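Local coordinates for protein lactate dehydrogenase (Eimeria maxima, PDB 6CT6) that probably interconverts pyruvate and lactate with the nicotinamide coenzyme NADH, here holding NADH and the substrate analogue oxamate, at residues A13-G18 with D79-T84; M45-A50 with G68-E73; S17-G22 with S241-P246. All coordinates share one frame; numbering follows the deposited sequence.

Contact 1: residues A13-G18 with D79-T84. With NAI (1,4-dihydronicotinamide adenine dinucleotide), chain D.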
# COMPACT_ATOMS: atom_id res chain seq x y z
N ALA B 13 14.33 -9.17 -2.02
CA ALA B 13 15.09 -8.06 -1.46
C ALA B 13 14.67 -6.76 -2.14
O ALA B 13 14.81 -6.61 -3.36
CB ALA B 13 16.59 -8.29 -1.64
N LEU B 14 14.17 -5.82 -1.35
CA LEU B 14 13.73 -4.52 -1.84
C LEU B 14 14.80 -3.49 -1.47
O LEU B 14 14.93 -3.10 -0.30
CB LEU B 14 12.36 -4.16 -1.26
CG LEU B 14 11.27 -5.21 -1.49
CD1 LEU B 14 9.92 -4.74 -0.97
CD2 LEU B 14 11.15 -5.61 -2.96
N VAL B 15 15.58 -3.07 -2.46
CA VAL B 15 16.65 -2.09 -2.26
C VAL B 15 16.03 -0.71 -2.45
O VAL B 15 15.90 -0.23 -3.58
CB VAL B 15 17.83 -2.34 -3.20
CG1 VAL B 15 18.86 -1.22 -3.10
CG2 VAL B 15 18.49 -3.67 -2.87
N GLY B 16 15.68 -0.08 -1.34
CA GLY B 16 14.89 1.13 -1.34
C GLY B 16 13.58 0.87 -0.62
O GLY B 16 12.79 0.03 -1.05
N SER B 17 13.35 1.58 0.49
CA SER B 17 12.19 1.33 1.34
C SER B 17 11.30 2.56 1.44
O SER B 17 10.63 2.78 2.45
CB SER B 17 12.63 0.88 2.74
OG SER B 17 13.41 -0.30 2.67
N GLY B 18 11.26 3.37 0.38
CA GLY B 18 10.38 4.51 0.34
C GLY B 18 8.97 4.15 -0.08
O GLY B 18 8.45 3.10 0.31
N ASP B 79 16.53 -14.14 -3.93
CA ASP B 79 16.15 -14.69 -5.23
C ASP B 79 15.76 -13.59 -6.22
O ASP B 79 15.98 -13.75 -7.42
CB ASP B 79 14.98 -15.67 -5.07
CG ASP B 79 15.33 -16.84 -4.17
OD1 ASP B 79 16.30 -17.56 -4.49
OD2 ASP B 79 14.64 -17.04 -3.15
N VAL B 80 15.20 -12.49 -5.73
CA VAL B 80 14.83 -11.36 -6.56
C VAL B 80 15.24 -10.08 -5.84
O VAL B 80 15.12 -9.99 -4.61
CB VAL B 80 13.32 -11.35 -6.88
CG1 VAL B 80 12.93 -10.10 -7.66
CG2 VAL B 80 12.92 -12.60 -7.65
N VAL B 81 15.72 -9.10 -6.60
CA VAL B 81 16.06 -7.78 -6.08
C VAL B 81 15.27 -6.76 -6.91
O VAL B 81 15.36 -6.76 -8.14
CB VAL B 81 17.57 -7.49 -6.16
CG1 VAL B 81 17.88 -6.10 -5.61
CG2 VAL B 81 18.37 -8.54 -5.39
N ILE B 82 14.51 -5.90 -6.23
CA ILE B 82 13.78 -4.82 -6.87
C ILE B 82 14.31 -3.50 -6.32
O ILE B 82 14.27 -3.26 -5.11
CB ILE B 82 12.26 -4.93 -6.66
CG1 ILE B 82 11.77 -6.36 -6.95
CG2 ILE B 82 11.54 -3.95 -7.57
CD1 ILE B 82 10.28 -6.59 -6.68
N ILE B 83 14.80 -2.64 -7.22
CA ILE B 83 15.58 -1.46 -6.85
C ILE B 83 14.71 -0.22 -7.02
O ILE B 83 14.24 0.08 -8.13
CB ILE B 83 16.85 -1.32 -7.69
CG1 ILE B 83 17.77 -2.53 -7.50
CG2 ILE B 83 17.61 -0.04 -7.33
CD1 ILE B 83 18.82 -2.68 -8.58
N THR B 84 14.52 0.52 -5.93
CA THR B 84 13.95 1.86 -5.98
C THR B 84 14.87 2.89 -5.32
O THR B 84 14.45 4.02 -5.07
CB THR B 84 12.57 1.89 -5.31
OG1 THR B 84 12.68 1.47 -3.95
CG2 THR B 84 11.58 0.99 -6.05
PA NAI D . 11.34 7.45 -2.37
O1A NAI D . 12.21 8.67 -2.17
O2A NAI D . 10.04 7.32 -1.61
O5B NAI D . 12.24 6.16 -2.03
C5B NAI D . 13.61 6.09 -2.43
C4B NAI D . 14.39 5.46 -1.29
O4B NAI D . 15.69 5.06 -1.71
C3B NAI D . 14.58 6.42 -0.12
O3B NAI D . 13.95 5.89 1.04
C2B NAI D . 16.09 6.52 0.06
O2B NAI D . 16.48 6.61 1.43
C1B NAI D . 16.53 5.21 -0.57
N9A NAI D . 17.96 5.13 -0.92
C8A NAI D . 18.82 6.11 -1.27
N7A NAI D . 20.06 5.58 -1.50
C5A NAI D . 19.99 4.25 -1.29
C6A NAI D . 20.90 3.10 -1.35
N6A NAI D . 22.20 3.25 -1.70
N1A NAI D . 20.40 1.88 -1.05
C2A NAI D . 19.11 1.69 -0.70
N3A NAI D . 18.23 2.70 -0.63
C4A NAI D . 18.61 3.97 -0.90
O3 NAI D . 11.05 7.30 -3.95
PN NAI D . 9.92 6.35 -4.62
O1N NAI D . 8.63 7.13 -4.70
O2N NAI D . 9.95 5.00 -3.94
O5D NAI D . 10.50 6.21 -6.11
C5D NAI D . 11.74 5.55 -6.32
C4D NAI D . 12.21 5.65 -7.76
O4D NAI D . 11.27 5.05 -8.66
C3D NAI D . 12.37 7.10 -8.19
O3D NAI D . 13.59 7.23 -8.92
C2D NAI D . 11.18 7.35 -9.08
O2D NAI D . 11.40 8.38 -10.04
C1D NAI D . 11.03 5.98 -9.72
N1N NAI D . 9.75 5.71 -10.40
C2N NAI D . 9.85 4.93 -11.48
C3N NAI D . 8.75 4.56 -12.23
C7N NAI D . 8.99 3.70 -13.43
O7N NAI D . 10.07 3.15 -13.56
N7N NAI D . 8.03 3.56 -14.34
C4N NAI D . 7.37 5.02 -11.85
C5N NAI D . 7.39 5.86 -10.66
C6N NAI D . 8.57 6.16 -9.98
O HOH W 1 12.63 -1.32 -3.45
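Val-15 and Val-81 meet by their methyl groups on one face of a parallel strand pair, CG2 of Val-15 lying 3.7 Å from CG1 of Val-81. The two side chains run oblique to each other. CG1 of Val-15 is anti to its backbone N (chi1 173°), which frees CG2 for Val-81 while CG1 reaches the adenine of NADH at C2A. Ala-13 shares this face and sets its CB beside CG2 of Val-81. On the other face Leu-14 and Ile-82 lie side by side and point the same way. CD2 of Leu-14 does the touching, 3.9 Å from both CB and CD1 of Ile-82. Helix 19-31 covers this face through Met-24 and Ala-25.

Four backbone bonds join segments 13-18 and 79-84. They run from Ala-13 N to Val-80 O, Ile-82 N to Ala-13 O, Val-15 N to Ile-82 O and Thr-84 N to Val-15 O. The bond from Val-15 N to Ile-82 O is the most bent, at 144°.

Past Val-15 the two chains stay as close, and a water links their ends. It donates to Gly-16 O at 2.8 Å and to Ile-82 O, and it is also bonded to Thr-84 OG1. A CB on Gly-16 would clash with this OG1. Gly-18 CA lies 3.4 Å from O5B of NADH, too near for a side chain there. Parallel central strands that end in a glycine-rich turn against the dinucleotide are characteristic of the Rossmann fold, and Gly-16 and Gly-18 fit its GxGxxG pattern.

Contact 2: residues M45-A50 with G68-E73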
# COMPACT_ATOMS: atom_id res chain seq x y z
N MET B 45 14.32 3.39 9.69
CA MET B 45 13.03 3.55 9.01
C MET B 45 12.53 2.24 8.41
O MET B 45 11.35 1.91 8.61
CB MET B 45 13.15 4.65 7.95
CG MET B 45 11.88 4.90 7.15
SD MET B 45 11.66 3.79 5.74
CE MET B 45 12.82 4.51 4.58
N PRO B 46 13.33 1.47 7.68
CA PRO B 46 12.82 0.19 7.16
C PRO B 46 12.44 -0.80 8.25
O PRO B 46 11.60 -1.67 8.01
CB PRO B 46 13.97 -0.33 6.28
CG PRO B 46 15.18 0.41 6.74
CD PRO B 46 14.69 1.75 7.19
N MET B 47 13.05 -0.70 9.43
CA MET B 47 12.64 -1.56 10.54
C MET B 47 11.25 -1.20 11.05
O MET B 47 10.49 -2.08 11.46
CB MET B 47 13.65 -1.49 11.68
CG MET B 47 14.99 -2.18 11.41
SD MET B 47 16.04 -1.27 10.26
CE MET B 47 17.66 -1.92 10.67
N GLY B 48 10.90 0.09 11.02
CA GLY B 48 9.56 0.48 11.41
C GLY B 48 8.51 -0.04 10.45
O GLY B 48 7.47 -0.56 10.86
N LYS B 49 8.76 0.09 9.14
CA LYS B 49 7.82 -0.43 8.15
C LYS B 49 7.74 -1.94 8.23
O LYS B 49 6.65 -2.51 8.12
CB LYS B 49 8.24 0.03 6.76
CG LYS B 49 8.04 1.51 6.50
CD LYS B 49 8.34 1.88 5.05
CE LYS B 49 7.96 3.32 4.74
NZ LYS B 49 8.35 3.73 3.36
N ALA B 50 8.88 -2.61 8.41
CA ALA B 50 8.88 -4.07 8.50
C ALA B 50 8.06 -4.55 9.69
O ALA B 50 7.34 -5.55 9.60
CB ALA B 50 10.31 -4.58 8.61
N GLY B 68 13.65 -5.37 8.23
CA GLY B 68 14.26 -4.08 7.90
C GLY B 68 15.77 -4.15 8.13
O GLY B 68 16.23 -4.77 9.09
N SER B 69 16.53 -3.52 7.23
CA SER B 69 17.98 -3.57 7.32
C SER B 69 18.59 -2.29 6.76
O SER B 69 18.06 -1.68 5.83
CB SER B 69 18.55 -4.77 6.56
OG SER B 69 19.96 -4.84 6.71
N ASN B 70 19.72 -1.89 7.36
CA ASN B 70 20.56 -0.82 6.85
C ASN B 70 21.89 -1.34 6.32
O ASN B 70 22.81 -0.55 6.10
CB ASN B 70 20.82 0.23 7.93
CG ASN B 70 19.56 0.97 8.35
OD1 ASN B 70 19.25 1.05 9.54
ND2 ASN B 70 18.84 1.52 7.39
N SER B 71 22.01 -2.65 6.11
CA SER B 71 23.26 -3.27 5.70
C SER B 71 23.07 -4.04 4.40
O SER B 71 22.14 -4.84 4.27
CB SER B 71 23.78 -4.22 6.78
OG SER B 71 24.84 -5.02 6.28
N TYR B 72 23.97 -3.80 3.44
CA TYR B 72 23.92 -4.50 2.16
C TYR B 72 23.99 -6.02 2.32
O TYR B 72 23.51 -6.74 1.44
CB TYR B 72 25.05 -4.05 1.25
CG TYR B 72 24.82 -2.73 0.55
CD1 TYR B 72 23.76 -2.55 -0.32
CD2 TYR B 72 25.70 -1.67 0.73
CE1 TYR B 72 23.56 -1.35 -0.97
CE2 TYR B 72 25.51 -0.46 0.09
CZ TYR B 72 24.44 -0.31 -0.76
OH TYR B 72 24.26 0.89 -1.40
N GLU B 73 24.59 -6.53 3.40
CA GLU B 73 24.69 -7.97 3.54
C GLU B 73 23.34 -8.64 3.70
O GLU B 73 23.26 -9.87 3.62
CB GLU B 73 25.59 -8.35 4.73
CG GLU B 73 24.95 -8.20 6.09
CD GLU B 73 25.96 -8.25 7.22
OE1 GLU B 73 26.66 -9.28 7.34
OE2 GLU B 73 26.08 -7.26 7.97
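Gly-68 packs against the first turn of helix 45-59, its CA 3.6 Å from Pro-46 O in a CA-H...O contact. Ala-50 adds its CB, which sits 3.5 Å from Gly-68 N. A side chain on Gly-68 would run into the backbone of Pro-46 and Met-47, so the missing CB lets the strand end come this close. Met-47 covers the same backbone with its thioether. Its chain bends at chi2 (74°), which lays SD 3.6 Å from the Gly-68 carbonyl carbon. The terminal CE lies 3.6 Å from both Gly-68 O and Asn-70 OD1. The Pro-46 ring touches with CG, 3.7 Å from Ser-69 O, and the Asn-70 side chain crosses it at about a right angle.

Here the start of the helix meets the end of the following strand in the beta-alpha-beta unit 35-39, 45-59, 66-69 of the Rossmann fold. Strand 66-69 is the outermost strand on this side of the sheet.

The Asn-70 amide is gripped from outside the two segments. ND2 donates to Asp-40 O and Val-42 O, and OD1 accepts from Asn-44 N. These bonds fix its rotation and tie it to the loop before the helix. Further along, Ser-71 N donates to Ser-69 OG at 3.1 Å, an ST turn. A second ST turn follows, with Glu-73 N on Ser-71 OG. On the helix side, Met-47 also packs on Leu-236 of the second subunit.

Contact 3: residues S17-G22 with S241-P246. With NAI (1,4-dihydronicotinamide adenine dinucleotide), chain D; OXM (oxamic acid), chain F.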
# COMPACT_ATOMS: atom_id res chain seq x y z
N SER B 17 13.35 1.58 0.49
CA SER B 17 12.19 1.33 1.34
C SER B 17 11.30 2.56 1.44
O SER B 17 10.63 2.78 2.45
CB SER B 17 12.63 0.88 2.74
OG SER B 17 13.41 -0.30 2.67
N GLY B 18 11.26 3.37 0.38
CA GLY B 18 10.38 4.51 0.34
C GLY B 18 8.97 4.15 -0.08
O GLY B 18 8.45 3.10 0.31
N MET B 19 8.35 5.01 -0.88
CA MET B 19 6.94 4.85 -1.21
C MET B 19 6.69 3.57 -2.00
O MET B 19 5.77 2.80 -1.69
CB MET B 19 6.44 6.07 -1.97
CG MET B 19 6.60 7.38 -1.21
SD MET B 19 5.79 7.36 0.40
CE MET B 19 4.07 7.34 -0.09
N ILE B 20 7.49 3.33 -3.04
CA ILE B 20 7.26 2.15 -3.88
C ILE B 20 7.75 0.89 -3.17
O ILE B 20 7.08 -0.15 -3.22
CB ILE B 20 7.93 2.33 -5.25
CG1 ILE B 20 7.29 3.50 -6.00
CG2 ILE B 20 7.82 1.05 -6.08
CD1 ILE B 20 7.98 3.89 -7.30
N GLY B 21 8.90 0.96 -2.50
CA GLY B 21 9.39 -0.20 -1.77
C GLY B 21 8.40 -0.69 -0.73
O GLY B 21 8.14 -1.89 -0.61
N GLY B 22 7.81 0.24 0.03
CA GLY B 22 6.82 -0.15 1.03
C GLY B 22 5.59 -0.78 0.40
O GLY B 22 5.07 -1.78 0.89
N SER B 241 5.73 11.07 -6.56
CA SER B 241 5.15 10.56 -7.80
C SER B 241 4.39 9.28 -7.49
O SER B 241 4.31 8.84 -6.34
CB SER B 241 6.25 10.36 -8.86
OG SER B 241 7.38 9.71 -8.31
N ALA B 242 3.82 8.67 -8.53
CA ALA B 242 2.97 7.50 -8.35
C ALA B 242 3.74 6.39 -7.64
O ALA B 242 4.95 6.23 -7.82
CB ALA B 242 2.45 7.00 -9.70
N TYR B 243 3.02 5.59 -6.84
CA TYR B 243 3.65 4.43 -6.22
C TYR B 243 2.78 3.18 -6.14
O TYR B 243 3.35 2.09 -6.00
CB TYR B 243 4.16 4.77 -4.81
CG TYR B 243 3.22 5.53 -3.90
CD1 TYR B 243 2.47 4.86 -2.93
CD2 TYR B 243 3.11 6.91 -3.97
CE1 TYR B 243 1.63 5.56 -2.07
CE2 TYR B 243 2.27 7.61 -3.12
CZ TYR B 243 1.54 6.93 -2.18
OH TYR B 243 0.70 7.63 -1.33
N TYR B 244 1.45 3.25 -6.25
CA TYR B 244 0.66 2.02 -6.18
C TYR B 244 0.81 1.20 -7.45
O TYR B 244 1.29 0.06 -7.42
CB TYR B 244 -0.80 2.35 -5.90
CG TYR B 244 -1.03 2.81 -4.48
CD1 TYR B 244 -0.85 1.94 -3.42
CD2 TYR B 244 -1.39 4.12 -4.20
CE1 TYR B 244 -1.03 2.35 -2.12
CE2 TYR B 244 -1.59 4.54 -2.91
CZ TYR B 244 -1.40 3.65 -1.87
OH TYR B 244 -1.59 4.06 -0.57
N ALA B 245 0.41 1.76 -8.60
CA ALA B 245 0.54 1.01 -9.85
C ALA B 245 1.99 0.66 -10.17
O ALA B 245 2.22 -0.45 -10.68
CB ALA B 245 -0.10 1.81 -10.99
N PRO B 246 2.99 1.52 -9.93
CA PRO B 246 4.38 1.09 -10.15
C PRO B 246 4.80 -0.10 -9.31
O PRO B 246 5.48 -1.00 -9.82
CB PRO B 246 5.19 2.35 -9.80
CG PRO B 246 4.26 3.48 -10.05
CD PRO B 246 2.89 2.98 -9.71
PA NAI D . 11.34 7.45 -2.37
O1A NAI D . 12.21 8.67 -2.17
O2A NAI D . 10.04 7.32 -1.61
O5B NAI D . 12.24 6.16 -2.03
C5B NAI D . 13.61 6.09 -2.43
C4B NAI D . 14.39 5.46 -1.29
O4B NAI D . 15.69 5.06 -1.71
C3B NAI D . 14.58 6.42 -0.12
O3B NAI D . 13.95 5.89 1.04
C2B NAI D . 16.09 6.52 0.06
O2B NAI D . 16.48 6.61 1.43
C1B NAI D . 16.53 5.21 -0.57
N9A NAI D . 17.96 5.13 -0.92
C8A NAI D . 18.82 6.11 -1.27
N7A NAI D . 20.06 5.58 -1.50
C5A NAI D . 19.99 4.25 -1.29
C6A NAI D . 20.90 3.10 -1.35
N6A NAI D . 22.20 3.25 -1.70
N1A NAI D . 20.40 1.88 -1.05
C2A NAI D . 19.11 1.69 -0.70
N3A NAI D . 18.23 2.70 -0.63
C4A NAI D . 18.61 3.97 -0.90
O3 NAI D . 11.05 7.30 -3.95
PN NAI D . 9.92 6.35 -4.62
O1N NAI D . 8.63 7.13 -4.70
O2N NAI D . 9.95 5.00 -3.94
O5D NAI D . 10.50 6.21 -6.11
C5D NAI D . 11.74 5.55 -6.32
C4D NAI D . 12.21 5.65 -7.76
O4D NAI D . 11.27 5.05 -8.66
C3D NAI D . 12.37 7.10 -8.19
O3D NAI D . 13.59 7.23 -8.92
C2D NAI D . 11.18 7.35 -9.08
O2D NAI D . 11.40 8.38 -10.04
C1D NAI D . 11.03 5.98 -9.72
N1N NAI D . 9.75 5.71 -10.40
C2N NAI D . 9.85 4.93 -11.48
C3N NAI D . 8.75 4.56 -12.23
C7N NAI D . 8.99 3.70 -13.43
O7N NAI D . 10.07 3.15 -13.56
N7N NAI D . 8.03 3.56 -14.34
C4N NAI D . 7.37 5.02 -11.85
C5N NAI D . 7.39 5.86 -10.66
C6N NAI D . 8.57 6.16 -9.98
C1 OXM F . 7.03 8.25 -13.04
N1 OXM F . 7.04 9.39 -12.14
O1 OXM F . 8.05 7.77 -13.41
C2 OXM F . 5.70 7.66 -13.52
O2 OXM F . 5.51 7.43 -14.74
O3 OXM F . 4.78 7.39 -12.69
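Met-19 meets Tyr-243 at both ends of its side chain, with CB near ring atom CG and CE over the ring face. Its CB lies 3.8 Å from CG of Tyr-243, with O1N of the NADH diphosphate on another side. CG comes 3.5 Å from O2A of the same diphosphate. SD lies 5.0 Å from the ring centroid, a Met-aromatic contact. Bends at chi2 (-56°) and chi3 (-69°) fold the chain back, and CE comes down over the phenol end of the ring. It is 3.3 Å from CZ and makes a CH-pi contact 3.6 Å from the centroid.

Ile-20 fills the adjoining side. CG1 lies 3.6 Å from CB of Tyr-243. CD1 reaches the nicotinamide end of NADH, near C6N and O5D, and touches CB of Pro-246. The Pro-246 ring lies beside C4N and C5N of the nicotinamide. Ser-241 and Ala-242 turn to oxamate, with Ser-241 CB 3.5 Å from its N1.

Gly-18 is the N-cap of helix 19-31. The first amides of that helix point at the diphosphate: Met-19 N donates to O2A at 3.0 Å, and Ile-20 N donates to O2N. At the other helix start, Asp-52 of the second subunit accepts from the amides of Tyr-243, Tyr-244 and Ala-245. Across the two segments the contact itself is apolar. Its polar bonds go instead to the cofactor and the neighbouring subunit, and the helix start would be expected to help offset the diphosphate charge, while apolar carbons of Ile-20 and Pro-246 border the nicotinamide.

How the contacts relate
Contacts 1 and 3 share Ser-17 and Gly-18, where strand 11-15 turns into helix 19-31, and their centres are 11 Å apart. Both touch NADH: contact 1 from the adenine, at Val-15, to the nicotinamide-side ribose, at Thr-84, and contact 3 at the diphosphate and nicotinamide. Between them, CD1 of Leu-14 lies 3.4 Å from Gly-21 O and CG2 of Thr-84 packs on CG2 of Ile-20. Contact 2 is nested in the chain within contact 1 and shares its sheet. It joins the turn through Lys-49 NZ, 2.6 Å from Ser-17 O in a probable hydrogen bond. Its Tyr-72 bonds to the adenine amino group. Oxamate lies at contact 3, about 11 Å from the Thr-84 side chain.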